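Local coordinates for protein F1 (Vaccinia virus ankara, PDB 4D2M), which binds the BH3 domain of the pro-apoptotic protein Bim and, as a viral relative of the Bcl-2 family, probably blocks apoptosis in infected cells, at residues P79-T82 with R83-D87; D87-N90 with I91-K95; D131-L135 with G136-A140; D171-F174 with V175-T179. The protein carries 1 engineered substitution. All coordinates share one frame; numbering follows the deposited sequence.

Contact 1. Residues P79-T82 with R83-D87; sequences PTKT and RSYID
The N-terminal turns of helix 80-99, with P79 in the N-cap position, bring K81 alongside Y85 and T80 up to S84. K81 and Y85 point the same way. The lysine chain runs along the phenol: K81 CG packs on Y85 CZ at 3.6 Å, and K81 CE comes within 3.5 Å of Y85 OH. This follows from the lysine's first torsion (chi1 174°), which sets CG opposite the backbone N, while a bend at chi3 carries the ammonium onward past the hydroxyl. The backbone contributes as well, since K81 O lies over one face of the Y85 ring, offset toward the rim, 3.3 Å from Y85 CG.

One carbonyl here does double duty. T80 O accepts the helical bond from S84 N at 3.0 Å and a second bond from S84 OG at 2.8 Å, the hydroxyl arriving from above the carbonyl plane (40° out of it). The serine side chain thus folds back on its own helix, its OG turned beside the backbone N. Two residues further on, I86 lays CG1 against T82 O at 3.3 Å, next to the helical bond from I86 N to the same oxygen. P79 O opens the series by accepting from R83 N at 3.2 Å.

The side chains of K81, T82 and Y85 find their main polar partners on the second subunit: E54 of that subunit takes the lysine in a salt bridge and the tyrosine hydroxyl in a hydrogen bond, and H57 of that subunit takes the threonine. On the same chain, Y85 also packs against I178 and T179 of helix 172-180.

Contact 2. Residues D87-N90 with I91-K95; sequences DIIN and IYCDK
I88 with Y92 and I89 with C93 make the close-packed side of this piece of helix 80-99, an alpha-helical segment whose side chains four residues apart touch in pairs. I88 and Y92 lie side by side and point the same way, the CG2 branch of the isoleucine reaching Y92 CD1 at 4.0 Å. The ring is drawn back over the preceding turn, because chi1 of -77° sets it beside the tyrosine's own backbone N, and Y92 CD1 sits 3.1 Å from I88 O. The same oxygen takes the helical bond from Y92 N, 3.0 Å long and fairly straight at 163°.

Helix 135-150 packs on this side through L139, which touches both Y92 and C93. Y92 also packs on, and weakly hydrogen-bonds, an aromatic side chain of the bound peptide, so this face contributes to BH3 binding. D87 and I91 make up the more exposed side, where the contact thins to one isoleucine laid on the backbone: I91 CG1 meets D87 O at 3.2 Å. D94 OD1 is hydrogen-bonded to the hydroxyl of Y65 of the second subunit. In the other pair, where both residues are buried, I89 CG2 touches C93 SG at 3.9 Å.

Contact 3. Residues D131-L135 with G136-A140; sequences DNKGL and GVRLA
The guanidinium of R138 is gripped at its edge by the loop that leads into its own helix, while C173 SG of helix 172-180 sits over one face, 3.5 Å from R138 CZ. N132 O lies close to its plane, 10° out of it, and takes R138 NH1 at 2.7 Å, with a weak second bond from NH2. G134 O accepts from the same NH1 at 2.8 Å but is tilted 27° from the plane. Two carbonyls on one nitrogen fix the rotation of the group. K133 NZ lies at the edge, in plane, 3.6 Å from R138 NH2. The N132 amide turns OD1 back to accept from G134 N at 3.0 Å in an Asx turn; the same oxygen packs on V137 CG1 at 3.6 Å.

Beyond the loop, L135 CG, set opposite its backbone N (chi1 175°), touches L139 CD1 at 3.6 Å, while L139 N bonds to L135 O at 3.1 Å.

R138 also salt-bridges D171, at the N-cap of helix 172-180, which through a long, weak ion pair with K133 may ease the closeness of the two positive charges. G136 N bonds a polar side chain of the bound peptide, consistent with a place in the BH3-binding groove. This loop and first turn join helix 118-131 to helix 135-150, with helix 172-180 on one flank and L139 packing on helix 80-99.

Contact 4. Residues D171-F174 with V175-T179; sequences DDCF and VDYIT
F174 and I178 cross at an angle, with the isoleucine over the phenylalanine's ring. I178 CG1 sits over one face, 3.9 Å from the ring centroid and only 18° off the normal, a CH-pi contact displaced toward the rim; I178 CD1 carries on to F174 CZ at 3.6 Å. The phenyl can receive it because CG stands opposite the backbone N (chi1 -175°).

C173 and Y177 meet quite differently. The thiol comes in at the edge of the phenol, C173 SG being 3.3 Å from Y177 CE2 in a sulfur-aromatic contact 74° off the ring normal. F174 CA also lies at that ring's edge, near its plane. V175 lays its CG2 on D171 O at 3.3 Å, beside the helical bond that the same oxygen takes from V175 N.

At the start, D171 turns its carboxylate back over the first turn, and F174 N bonds to D171 OD1 at 2.9 Å, reaching it from above the carboxylate plane. The other oxygen, OD2, faces R138, and the hydroxyl of Y177 is directed to K133 O. V58 of the second subunit packs on both F174 and I178. A side-chain N-cap, with the aspartate carboxylate accepting from the backbone N three residues on, is typical of the start of an alpha-helix, here the short C-terminal helix 172-180.

In the fold
Contacts 1 and 2 follow one another on helix 80-99 and share D87, yet they differ in character: contact 1 mixes polar bonds with apolar packing and turns to the second subunit, while contact 2 pairs apolar side chains. Contacts 2 and 3 reach the bound peptide, contact 3 far more widely. Contact 3 is the most buried, a loop-to-helix junction held by an arginine. Contact 4, partly buried, rests on rings and an N-cap. R138 NH2 to D171 OD2, a salt bridge of 2.7 Å, ties contacts 3 and 4 together. Contact 4 also meets contact 1, and contact 3 meets contact 2, by packing. Contacts 1, 2 and 4 all reach the second subunit.

Contact 1. Residues P79-T82 with R83-D87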
loop_
_atom_site.group_PDB
_atom_site.type_symbol
_atom_site.label_atom_id
_atom_site.label_comp_id
_atom_site.label_asym_id
_atom_site.label_seq_id
_atom_site.Cartn_x
_atom_site.Cartn_y
_atom_site.Cartn_z
ATOM N N PRO A 79 -5.889 -26.838 -3.038
ATOM C CA PRO A 79 -6.079 -28.207 -3.524
ATOM C C PRO A 79 -4.753 -28.910 -3.793
ATOM O O PRO A 79 -3.697 -28.278 -3.745
ATOM C CB PRO A 79 -6.867 -28.009 -4.820
ATOM C CG PRO A 79 -6.442 -26.673 -5.305
ATOM C CD PRO A 79 -6.220 -25.841 -4.073
ATOM N N THR A 80 -4.826 -30.204 -4.082
ATOM C CA THR A 80 -3.646 -31.028 -4.323
ATOM C C THR A 80 -2.719 -30.424 -5.373
ATOM O O THR A 80 -1.498 -30.415 -5.207
ATOM C CB THR A 80 -4.056 -32.440 -4.778
ATOM O OG1 THR A 80 -4.972 -33.001 -3.829
ATOM C CG2 THR A 80 -2.839 -33.351 -4.909
ATOM N N LYS A 81 -3.313 -29.918 -6.449
ATOM C CA LYS A 81 -2.562 -29.377 -7.574
ATOM C C LYS A 81 -1.642 -28.237 -7.148
ATOM O O LYS A 81 -0.481 -28.175 -7.559
ATOM C CB LYS A 81 -3.531 -28.895 -8.658
ATOM C CG LYS A 81 -2.875 -28.174 -9.823
ATOM C CD LYS A 81 -3.884 -27.876 -10.920
ATOM C CE LYS A 81 -3.736 -28.841 -12.082
ATOM N NZ LYS A 81 -4.811 -28.659 -13.094
ATOM N N THR A 82 -2.163 -27.338 -6.319
ATOM C CA THR A 82 -1.410 -26.162 -5.903
ATOM C C THR A 82 -0.299 -26.544 -4.934
ATOM O O THR A 82 0.787 -25.966 -4.961
ATOM C CB THR A 82 -2.319 -25.113 -5.237
ATOM O OG1 THR A 82 -3.562 -25.033 -5.946
ATOM C CG2 THR A 82 -1.641 -23.749 -5.230
ATOM N N ARG A 83 -0.582 -27.521 -4.080
ATOM C CA ARG A 83 0.399 -28.004 -3.116
ATOM C C ARG A 83 1.571 -28.672 -3.827
ATOM O O ARG A 83 2.716 -28.562 -3.388
ATOM C CB ARG A 83 -0.251 -28.978 -2.135
ATOM C CG ARG A 83 -1.326 -28.339 -1.273
ATOM C CD ARG A 83 -1.859 -29.307 -0.223
ATOM N NE ARG A 83 -2.950 -28.712 0.544
ATOM C CZ ARG A 83 -3.411 -29.191 1.695
ATOM N NH1 ARG A 83 -2.878 -30.281 2.234
ATOM N NH2 ARG A 83 -4.407 -28.573 2.314
ATOM N N SER A 84 1.278 -29.361 -4.926
ATOM C CA SER A 84 2.320 -29.989 -5.731
ATOM C C SER A 84 3.243 -28.928 -6.326
ATOM O O SER A 84 4.464 -29.077 -6.323
ATOM C CB SER A 84 1.704 -30.834 -6.847
ATOM O OG SER A 84 0.699 -31.693 -6.339
ATOM N N TYR A 85 2.645 -27.856 -6.836
ATOM C CA TYR A 85 3.409 -26.770 -7.431
ATOM C C TYR A 85 4.287 -26.104 -6.379
ATOM O O TYR A 85 5.410 -25.695 -6.666
ATOM C CB TYR A 85 2.472 -25.744 -8.071
ATOM C CG TYR A 85 1.683 -26.267 -9.255
ATOM C CD1 TYR A 85 1.940 -27.523 -9.795
ATOM C CD2 TYR A 85 0.686 -25.499 -9.836
ATOM C CE1 TYR A 85 1.221 -27.996 -10.875
ATOM C CE2 TYR A 85 -0.037 -25.965 -10.917
ATOM C CZ TYR A 85 0.235 -27.213 -11.431
ATOM O OH TYR A 85 -0.478 -27.686 -12.507
ATOM N N ILE A 86 3.766 -25.998 -5.161
ATOM C CA ILE A 86 4.532 -25.442 -4.053
ATOM C C ILE A 86 5.740 -26.328 -3.742
ATOM O O ILE A 86 6.842 -25.825 -3.527
ATOM C CB ILE A 86 3.646 -25.269 -2.797
ATOM C CG1 ILE A 86 2.676 -24.103 -3.015
ATOM C CG2 ILE A 86 4.496 -25.004 -1.554
ATOM C CD1 ILE A 86 1.614 -23.945 -1.932
ATOM N N ASP A 87 5.534 -27.644 -3.728
ATOM C CA ASP A 87 6.630 -28.583 -3.492
ATOM C C ASP A 87 7.712 -28.447 -4.559
ATOM O O ASP A 87 8.902 -28.481 -4.256
ATOM C CB ASP A 87 6.123 -30.030 -3.466
ATOM C CG ASP A 87 5.459 -30.401 -2.153
ATOM O OD1 ASP A 87 5.647 -29.681 -1.150
ATOM O OD2 ASP A 87 4.752 -31.431 -2.121
#

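Contact 2. Residues D87-N90 with I91-K95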
loop_
_atom_site.group_PDB
_atom_site.type_symbol
_atom_site.label_atom_id
_atom_site.label_comp_id
_atom_site.label_asym_id
_atom_site.label_seq_id
_atom_site.Cartn_x
_atom_site.Cartn_y
_atom_site.Cartn_z
ATOM N N ASP A 87 5.534 -27.644 -3.728
ATOM C CA ASP A 87 6.630 -28.583 -3.492
ATOM C C ASP A 87 7.712 -28.447 -4.559
ATOM O O ASP A 87 8.902 -28.481 -4.256
ATOM C CB ASP A 87 6.123 -30.030 -3.466
ATOM C CG ASP A 87 5.459 -30.401 -2.153
ATOM O OD1 ASP A 87 5.647 -29.681 -1.150
ATOM O OD2 ASP A 87 4.752 -31.431 -2.121
ATOM N N ILE A 88 7.290 -28.299 -5.809
ATOM C CA ILE A 88 8.229 -28.182 -6.918
ATOM C C ILE A 88 9.057 -26.908 -6.786
ATOM O O ILE A 88 10.275 -26.935 -6.943
ATOM C CB ILE A 88 7.492 -28.203 -8.270
ATOM C CG1 ILE A 88 6.900 -29.595 -8.503
ATOM C CG2 ILE A 88 8.433 -27.850 -9.421
ATOM C CD1 ILE A 88 5.844 -29.641 -9.580
ATOM N N ILE A 89 8.399 -25.796 -6.482
ATOM C CA ILE A 89 9.102 -24.528 -6.315
ATOM C C ILE A 89 10.028 -24.610 -5.107
ATOM O O ILE A 89 11.154 -24.115 -5.148
ATOM C CB ILE A 89 8.115 -23.350 -6.161
ATOM C CG1 ILE A 89 7.316 -23.180 -7.451
ATOM C CG2 ILE A 89 8.844 -22.039 -5.842
ATOM C CD1 ILE A 89 6.016 -22.475 -7.255
ATOM N N ASN A 90 9.562 -25.255 -4.041
ATOM C CA ASN A 90 10.385 -25.454 -2.853
ATOM C C ASN A 90 11.660 -26.229 -3.164
ATOM O O ASN A 90 12.751 -25.824 -2.769
ATOM C CB ASN A 90 9.596 -26.186 -1.767
ATOM C CG ASN A 90 8.880 -25.238 -0.826
ATOM O OD1 ASN A 90 9.443 -24.797 0.176
ATOM N ND2 ASN A 90 7.631 -24.923 -1.142
ATOM N N ILE A 91 11.520 -27.340 -3.876
ATOM C CA ILE A 91 12.660 -28.189 -4.196
ATOM C C ILE A 91 13.660 -27.455 -5.089
ATOM O O ILE A 91 14.858 -27.438 -4.813
ATOM C CB ILE A 91 12.203 -29.494 -4.891
ATOM C CG1 ILE A 91 11.418 -30.363 -3.906
ATOM C CG2 ILE A 91 13.401 -30.287 -5.431
ATOM C CD1 ILE A 91 10.662 -31.509 -4.553
ATOM N N TYR A 92 13.159 -26.843 -6.155
ATOM C CA TYR A 92 14.028 -26.274 -7.180
ATOM C C TYR A 92 14.678 -24.953 -6.761
ATOM O O TYR A 92 15.848 -24.719 -7.064
ATOM C CB TYR A 92 13.239 -26.089 -8.480
ATOM C CG TYR A 92 13.034 -27.383 -9.247
ATOM C CD1 TYR A 92 12.295 -28.427 -8.703
ATOM C CD2 TYR A 92 13.581 -27.561 -10.511
ATOM C CE1 TYR A 92 12.108 -29.610 -9.395
ATOM C CE2 TYR A 92 13.397 -28.743 -11.212
ATOM C CZ TYR A 92 12.659 -29.762 -10.648
ATOM O OH TYR A 92 12.471 -30.941 -11.337
ATOM N N CYS A 93 13.937 -24.095 -6.063
ATOM C CA CYS A 93 14.474 -22.793 -5.662
ATOM C C CYS A 93 15.373 -22.896 -4.436
ATOM O O CYS A 93 16.266 -22.071 -4.249
ATOM C CB CYS A 93 13.345 -21.800 -5.387
ATOM S SG CYS A 93 12.487 -21.262 -6.871
ATOM N N ASP A 94 15.137 -23.900 -3.596
ATOM C CA ASP A 94 16.013 -24.135 -2.454
ATOM C C ASP A 94 17.405 -24.502 -2.948
ATOM O O ASP A 94 18.407 -24.051 -2.397
ATOM C CB ASP A 94 15.468 -25.241 -1.548
ATOM C CG ASP A 94 14.348 -24.761 -0.642
ATOM O OD1 ASP A 94 13.815 -23.653 -0.874
ATOM O OD2 ASP A 94 13.995 -25.501 0.301
ATOM N N LYS A 95 17.460 -25.316 -3.998
ATOM C CA LYS A 95 18.733 -25.755 -4.556
ATOM C C LYS A 95 19.475 -24.588 -5.206
ATOM O O LYS A 95 20.675 -24.416 -4.999
ATOM C CB LYS A 95 18.517 -26.869 -5.579
ATOM C CG LYS A 95 19.802 -27.574 -5.987
ATOM C CD LYS A 95 19.540 -28.713 -6.958
ATOM C CE LYS A 95 20.815 -29.495 -7.245
ATOM N NZ LYS A 95 21.901 -28.624 -7.777
#

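Contact 3. Residues D131-L135 with G136-A140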
loop_
_atom_site.group_PDB
_atom_site.type_symbol
_atom_site.label_atom_id
_atom_site.label_comp_id
_atom_site.label_asym_id
_atom_site.label_seq_id
_atom_site.Cartn_x
_atom_site.Cartn_y
_atom_site.Cartn_z
ATOM N N ASP A 131 12.949 -12.653 -23.850
ATOM C CA ASP A 131 13.956 -13.183 -24.763
ATOM C C ASP A 131 14.483 -14.530 -24.276
ATOM O O ASP A 131 14.720 -15.440 -25.072
ATOM C CB ASP A 131 15.108 -12.190 -24.915
ATOM C CG ASP A 131 14.647 -10.840 -25.428
ATOM O OD1 ASP A 131 13.869 -10.806 -26.405
ATOM O OD2 ASP A 131 15.064 -9.810 -24.857
ATOM N N ASN A 132 14.658 -14.647 -22.963
ATOM C CA ASN A 132 15.162 -15.870 -22.351
ATOM C C ASN A 132 14.016 -16.730 -21.826
ATOM O O ASN A 132 13.327 -16.346 -20.881
ATOM C CB ASN A 132 16.136 -15.529 -21.220
ATOM C CG ASN A 132 16.879 -16.746 -20.698
ATOM O OD1 ASN A 132 16.279 -17.775 -20.393
ATOM N ND2 ASN A 132 18.197 -16.630 -20.600
ATOM N N LYS A 133 13.828 -17.897 -22.437
ATOM C CA LYS A 133 12.698 -18.767 -22.115
ATOM C C LYS A 133 13.126 -20.046 -21.392
ATOM O O LYS A 133 12.395 -21.035 -21.381
ATOM C CB LYS A 133 11.933 -19.119 -23.396
ATOM C CG LYS A 133 11.221 -17.932 -24.034
ATOM C CD LYS A 133 10.024 -17.491 -23.202
ATOM C CE LYS A 133 9.496 -16.138 -23.644
ATOM N NZ LYS A 133 8.572 -15.552 -22.631
ATOM N N GLY A 134 14.305 -20.019 -20.782
ATOM C CA GLY A 134 14.774 -21.143 -19.990
ATOM C C GLY A 134 14.139 -21.149 -18.612
ATOM O O GLY A 134 13.637 -20.124 -18.147
ATOM N N LEU A 135 14.155 -22.305 -17.957
ATOM C CA LEU A 135 13.589 -22.435 -16.620
ATOM C C LEU A 135 14.465 -21.743 -15.584
ATOM O O LEU A 135 13.962 -21.169 -14.618
ATOM C CB LEU A 135 13.419 -23.911 -16.250
ATOM C CG LEU A 135 12.952 -24.206 -14.821
ATOM C CD1 LEU A 135 11.526 -23.718 -14.605
ATOM C CD2 LEU A 135 13.071 -25.688 -14.511
ATOM N N GLY A 136 15.776 -21.803 -15.800
ATOM C CA GLY A 136 16.750 -21.311 -14.840
ATOM C C GLY A 136 16.579 -19.863 -14.418
ATOM O O GLY A 136 16.626 -19.555 -13.226
ATOM N N VAL A 137 16.394 -18.967 -15.383
ATOM C CA VAL A 137 16.325 -17.543 -15.074
ATOM C C VAL A 137 15.087 -17.235 -14.232
ATOM O O VAL A 137 15.084 -16.304 -13.427
ATOM C CB VAL A 137 16.329 -16.677 -16.363
ATOM C CG1 VAL A 137 15.051 -16.868 -17.184
ATOM C CG2 VAL A 137 16.536 -15.208 -16.017
ATOM N N ARG A 138 14.047 -18.044 -14.403
ATOM C CA ARG A 138 12.809 -17.866 -13.660
ATOM C C ARG A 138 12.962 -18.352 -12.224
ATOM O O ARG A 138 12.504 -17.694 -11.290
ATOM C CB ARG A 138 11.666 -18.598 -14.364
ATOM C CG ARG A 138 11.177 -17.855 -15.594
ATOM C CD ARG A 138 10.679 -18.776 -16.694
ATOM N NE ARG A 138 10.159 -17.997 -17.818
ATOM C CZ ARG A 138 10.893 -17.559 -18.837
ATOM N NH1 ARG A 138 12.190 -17.831 -18.901
ATOM N NH2 ARG A 138 10.325 -16.848 -19.804
ATOM N N LEU A 139 13.616 -19.497 -12.054
ATOM C CA LEU A 139 13.909 -20.024 -10.726
ATOM C C LEU A 139 14.880 -19.118 -9.971
ATOM O O LEU A 139 14.744 -18.919 -8.762
ATOM C CB LEU A 139 14.495 -21.436 -10.826
ATOM C CG LEU A 139 13.566 -22.528 -11.361
ATOM C CD1 LEU A 139 14.323 -23.840 -11.518
ATOM C CD2 LEU A 139 12.360 -22.711 -10.452
ATOM N N ALA A 140 15.856 -18.571 -10.688
ATOM C CA ALA A 140 16.858 -17.706 -10.077
ATOM C C ALA A 140 16.230 -16.402 -9.595
ATOM O O ALA A 140 16.608 -15.868 -8.550
ATOM C CB ALA A 140 17.979 -17.425 -11.059
#

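Contact 4. Residues D171-F174 with V175-T179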
loop_
_atom_site.group_PDB
_atom_site.type_symbol
_atom_site.label_atom_id
_atom_site.label_comp_id
_atom_site.label_asym_id
_atom_site.label_seq_id
_atom_site.Cartn_x
_atom_site.Cartn_y
_atom_site.Cartn_z
ATOM N N ASP A 171 5.070 -16.200 -16.231
ATOM C CA ASP A 171 4.611 -16.057 -17.605
ATOM C C ASP A 171 4.206 -17.431 -18.122
ATOM O O ASP A 171 4.400 -18.434 -17.435
ATOM C CB ASP A 171 5.696 -15.429 -18.487
ATOM C CG ASP A 171 6.970 -16.257 -18.537
ATOM O OD1 ASP A 171 7.097 -17.225 -17.757
ATOM O OD2 ASP A 171 7.855 -15.924 -19.354
ATOM N N ASP A 172 3.637 -17.472 -19.322
ATOM C CA ASP A 172 3.146 -18.720 -19.897
ATOM C C ASP A 172 4.245 -19.775 -19.938
ATOM O O ASP A 172 3.997 -20.957 -19.698
ATOM C CB ASP A 172 2.599 -18.480 -21.304
ATOM C CG ASP A 172 1.457 -17.481 -21.321
ATOM O OD1 ASP A 172 0.652 -17.480 -20.367
ATOM O OD2 ASP A 172 1.369 -16.695 -22.289
ATOM N N CYS A 173 5.462 -19.334 -20.232
ATOM C CA CYS A 173 6.607 -20.229 -20.308
ATOM C C CYS A 173 6.889 -20.907 -18.969
ATOM O O CYS A 173 7.109 -22.116 -18.917
ATOM C CB CYS A 173 7.842 -19.459 -20.774
ATOM S SG CYS A 173 9.401 -20.297 -20.452
ATOM N N PHE A 174 6.879 -20.132 -17.889
ATOM C CA PHE A 174 7.132 -20.684 -16.561
ATOM C C PHE A 174 6.028 -21.649 -16.158
ATOM O O PHE A 174 6.294 -22.719 -15.613
ATOM C CB PHE A 174 7.250 -19.576 -15.514
ATOM C CG PHE A 174 7.625 -20.079 -14.145
ATOM C CD1 PHE A 174 8.836 -20.723 -13.934
ATOM C CD2 PHE A 174 6.769 -19.908 -13.070
ATOM C CE1 PHE A 174 9.184 -21.187 -12.676
ATOM C CE2 PHE A 174 7.110 -20.367 -11.810
ATOM C CZ PHE A 174 8.319 -21.008 -11.614
ATOM N N VAL A 175 4.786 -21.257 -16.422
ATOM C CA VAL A 175 3.635 -22.099 -16.127
ATOM C C VAL A 175 3.766 -23.442 -16.837
ATOM O O VAL A 175 3.531 -24.492 -16.241
ATOM C CB VAL A 175 2.323 -21.408 -16.545
ATOM C CG1 VAL A 175 1.121 -22.346 -16.397
ATOM C CG2 VAL A 175 2.119 -20.163 -15.718
ATOM N N ASP A 176 4.156 -23.400 -18.106
ATOM C CA ASP A 176 4.327 -24.618 -18.884
ATOM C C ASP A 176 5.368 -25.527 -18.240
ATOM O O ASP A 176 5.208 -26.744 -18.226
ATOM C CB ASP A 176 4.725 -24.289 -20.325
ATOM C CG ASP A 176 3.621 -23.581 -21.088
ATOM O OD1 ASP A 176 2.448 -23.680 -20.670
ATOM O OD2 ASP A 176 3.925 -22.929 -22.109
ATOM N N TYR A 177 6.426 -24.934 -17.696
ATOM C CA TYR A 177 7.474 -25.712 -17.046
ATOM C C TYR A 177 6.956 -26.410 -15.791
ATOM O O TYR A 177 7.150 -27.610 -15.617
ATOM C CB TYR A 177 8.667 -24.823 -16.685
ATOM C CG TYR A 177 9.651 -24.611 -17.812
ATOM C CD1 TYR A 177 10.374 -25.674 -18.336
ATOM C CD2 TYR A 177 9.869 -23.347 -18.341
ATOM C CE1 TYR A 177 11.277 -25.487 -19.364
ATOM C CE2 TYR A 177 10.773 -23.150 -19.369
ATOM C CZ TYR A 177 11.474 -24.223 -19.875
ATOM O OH TYR A 177 12.373 -24.027 -20.897
ATOM N N ILE A 178 6.295 -25.651 -14.921
ATOM C CA ILE A 178 5.817 -26.184 -13.649
ATOM C C ILE A 178 4.755 -27.259 -13.872
ATOM O O ILE A 178 4.728 -28.268 -13.166
ATOM C CB ILE A 178 5.235 -25.064 -12.749
ATOM C CG1 ILE A 178 6.290 -23.986 -12.480
ATOM C CG2 ILE A 178 4.711 -25.632 -11.428
ATOM C CD1 ILE A 178 7.520 -24.479 -11.740
ATOM N N THR A 179 3.886 -27.044 -14.855
ATOM C CA THR A 179 2.810 -27.993 -15.131
ATOM C C THR A 179 3.335 -29.295 -15.737
ATOM O O THR A 179 2.728 -30.350 -15.559
ATOM C CB THR A 179 1.756 -27.395 -16.081
ATOM O OG1 THR A 179 2.397 -26.883 -17.255
ATOM C CG2 THR A 179 0.985 -26.278 -15.393
#